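Local atomic coordinates of dihydroorotase (Saccharomyces cerevisiae, PDB entry 7CA0), a protein that catalyses the zinc-dependent, reversible interconversion of N-carbamoyl-L-aspartate and (S)-dihydroorotate, the third step of de novo pyrimidine synthesis. Residues Thr10-Val15 with Phe253-Asp258. Residues are numbered along the deposited sequence; the frame is centred on the assembly and turned at random.
Sequences TCDMHV and FFFGSD. With ZN (zinc ion), chain E; FOT (5-fluoro-2,6-dioxo-1,2,3,6-tetrahydropyrimidine-4-carboxylic acid), chain G.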
loop_
_atom_site.group_PDB
_atom_site.type_symbol
_atom_site.label_atom_id
_atom_site.label_comp_id
_atom_site.label_asym_id
_atom_site.label_seq_id
_atom_site.Cartn_x
_atom_site.Cartn_y
_atom_site.Cartn_z
ATOM N N THR A 10 32.232 9.061 -4.771
ATOM C CA THR A 10 30.928 8.653 -4.263
ATOM C C THR A 10 30.579 7.220 -4.646
ATOM O O THR A 10 30.962 6.718 -5.709
ATOM C CB THR A 10 29.847 9.573 -4.785
ATOM O OG1 THR A 10 30.003 9.697 -6.197
ATOM C CG2 THR A 10 29.948 10.926 -4.128
ATOM N N CYS A 11 29.774 6.585 -3.795
ATOM C CA CYS A 11 29.365 5.204 -4.009
ATOM C C CYS A 11 27.864 5.042 -3.967
ATOM O O CYS A 11 27.215 5.507 -3.028
ATOM C CB CYS A 11 29.927 4.296 -2.921
ATOM S SG CYS A 11 31.602 4.046 -3.087
ATOM N N ASP A 12 27.342 4.317 -4.950
ATOM C CA ASP A 12 25.979 3.808 -4.940
ATOM C C ASP A 12 26.072 2.291 -5.087
ATOM O O ASP A 12 26.260 1.778 -6.195
ATOM C CB ASP A 12 25.148 4.414 -6.059
ATOM C CG ASP A 12 23.704 3.944 -6.029
ATOM O OD1 ASP A 12 23.361 3.044 -5.224
ATOM O OD2 ASP A 12 22.911 4.471 -6.844
ATOM N N MET A 13 25.911 1.582 -3.978
ATOM C CA MET A 13 26.108 0.117 -3.971
ATOM C C MET A 13 24.833 -0.687 -4.265
ATOM O O MET A 13 24.801 -1.850 -3.906
ATOM C CB MET A 13 26.768 -0.295 -2.656
ATOM C CG MET A 13 28.156 0.313 -2.487
ATOM S SD MET A 13 29.184 0.279 -3.972
ATOM C CE MET A 13 30.824 0.206 -3.276
ATOM N N HIS A 14 23.831 -0.095 -4.908
ATOM C CA HIS A 14 22.634 -0.842 -5.322
ATOM C C HIS A 14 22.009 -0.119 -6.525
ATOM O O HIS A 14 21.216 0.806 -6.347
ATOM C CB HIS A 14 21.646 -0.970 -4.179
ATOM C CG HIS A 14 20.615 -2.039 -4.381
ATOM N ND1 HIS A 14 20.366 -3.016 -3.442
ATOM C CD2 HIS A 14 19.773 -2.287 -5.411
ATOM C CE1 HIS A 14 19.414 -3.818 -3.885
ATOM N NE2 HIS A 14 19.036 -3.398 -5.077
ATOM N N VAL A 15 22.364 -0.564 -7.735
ATOM C CA VAL A 15 21.994 0.108 -8.977
ATOM C C VAL A 15 21.356 -0.895 -9.928
ATOM O O VAL A 15 21.851 -2.017 -10.079
ATOM C CB VAL A 15 23.221 0.775 -9.645
ATOM C CG1 VAL A 15 22.899 1.215 -11.080
ATOM C CG2 VAL A 15 23.695 1.980 -8.830
ATOM N N PHE A 253 26.405 0.943 7.775
ATOM C CA PHE A 253 25.330 1.501 6.962
ATOM C C PHE A 253 25.965 2.414 5.918
ATOM O O PHE A 253 26.649 3.381 6.281
ATOM C CB PHE A 253 24.373 2.340 7.802
ATOM C CG PHE A 253 23.722 1.612 8.900
ATOM C CD1 PHE A 253 23.026 0.467 8.640
ATOM C CD2 PHE A 253 23.816 2.067 10.209
ATOM C CE1 PHE A 253 22.413 -0.227 9.655
ATOM C CE2 PHE A 253 23.209 1.364 11.229
ATOM C CZ PHE A 253 22.507 0.222 10.951
ATOM N N PHE A 254 25.732 2.140 4.638
ATOM C CA PHE A 254 26.137 3.063 3.578
ATOM C C PHE A 254 25.083 3.082 2.470
ATOM O O PHE A 254 24.146 2.285 2.459
ATOM C CB PHE A 254 27.527 2.719 3.018
ATOM C CG PHE A 254 27.738 1.254 2.747
ATOM C CD1 PHE A 254 28.318 0.441 3.712
ATOM C CD2 PHE A 254 27.418 0.703 1.504
ATOM C CE1 PHE A 254 28.550 -0.890 3.472
ATOM C CE2 PHE A 254 27.649 -0.646 1.238
ATOM C CZ PHE A 254 28.218 -1.443 2.235
ATOM N N PHE A 255 25.244 4.033 1.548
ATOM C CA PHE A 255 24.238 4.331 0.536
ATOM C C PHE A 255 24.179 3.281 -0.568
ATOM O O PHE A 255 25.197 2.970 -1.195
ATOM C CB PHE A 255 24.553 5.682 -0.095
ATOM C CG PHE A 255 23.599 6.090 -1.192
ATOM C CD1 PHE A 255 22.236 6.094 -0.986
ATOM C CD2 PHE A 255 24.081 6.487 -2.424
ATOM C CE1 PHE A 255 21.370 6.488 -1.986
ATOM C CE2 PHE A 255 23.220 6.873 -3.433
ATOM C CZ PHE A 255 21.858 6.875 -3.209
ATOM N N GLY A 256 22.968 2.770 -0.833
ATOM C CA GLY A 256 22.671 2.012 -2.034
ATOM C C GLY A 256 21.306 2.447 -2.516
ATOM O O GLY A 256 20.314 2.225 -1.819
ATOM N N SER A 257 21.220 3.068 -3.691
ATOM C CA SER A 257 19.967 3.728 -4.065
ATOM C C SER A 257 18.838 2.731 -4.321
ATOM O O SER A 257 17.675 3.044 -4.057
ATOM C CB SER A 257 20.174 4.601 -5.300
ATOM O OG SER A 257 20.399 3.788 -6.443
ATOM N N ASP A 258 19.153 1.549 -4.850
ATOM C CA ASP A 258 18.150 0.685 -5.458
ATOM C C ASP A 258 17.332 1.462 -6.479
ATOM O O ASP A 258 16.129 1.230 -6.669
ATOM C CB ASP A 258 17.246 0.056 -4.402
ATOM C CG ASP A 258 16.320 -0.985 -4.972
ATOM O OD1 ASP A 258 16.708 -1.633 -5.979
ATOM O OD2 ASP A 258 15.192 -1.127 -4.433
HETATM ZN ZN ZN E . 17.361 -3.624 -6.293
HETATM C C2 FOT G . 14.424 -4.178 -9.938
HETATM C C6 FOT G . 12.525 -3.100 -9.413
HETATM C C5 FOT G . 12.770 -3.317 -8.049
HETATM O O2 FOT G . 15.123 -4.540 -10.801
HETATM N N3 FOT G . 14.772 -4.445 -8.637
HETATM N N1 FOT G . 13.325 -3.518 -10.346
HETATM O O6 FOT G . 11.604 -2.524 -9.876
HETATM F F5 FOT G . 11.950 -2.873 -7.053
HETATM C C4 FOT G . 13.988 -4.045 -7.659
HETATM C C41 FOT G . 14.330 -4.333 -6.180
HETATM O O42 FOT G . 15.069 -5.282 -5.846
HETATM O O41 FOT G . 13.887 -3.637 -5.239
#
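D12 OD1 is gripped by two backbone N-H groups from opposite faces of its carboxylate plane: S257 N at 2.6 Å in an almost straight bond, and H14 N at 3.2 Å, closing an Asx turn at the corner at M13. The other oxygen, OD2, takes S257 OG at 2.6 Å on its syn lone pair, and Q280 NE2 as well. With CG anti to the backbone N (chi1 -177°), the buried carboxylate of D12 extends across to S257, and its bonds probably fix its rotation. Between D12 and H14, M13 N bonds almost straight (176°) to F255 O, 3.2 Å away; one residue before D12, C11 O lies at the edge of the F255 ring, 3.3 Å from CD2. H14 and D258 run side by side to one zinc, bound by H14 NE2 and D258 OD1 at 2.1 Å each, with H16 a further ligand. D258 CB sits over one face of the imidazole, a CH-pi contact, and E179 accepts from H14 ND1, so the ring is held from both nitrogens. This is one half of the two-zinc centre of the amidohydrolase TIM barrel, and O41 of the bound fluoroorotate comes to 2.9 Å from D258 OD2. The contact closes the barrel, joining first strand 11-15 to last strand 253-255; 37-40 lies beyond the first, 205-209 beyond the last, and helix 300-312 packs against C11, M13, F254 and F255.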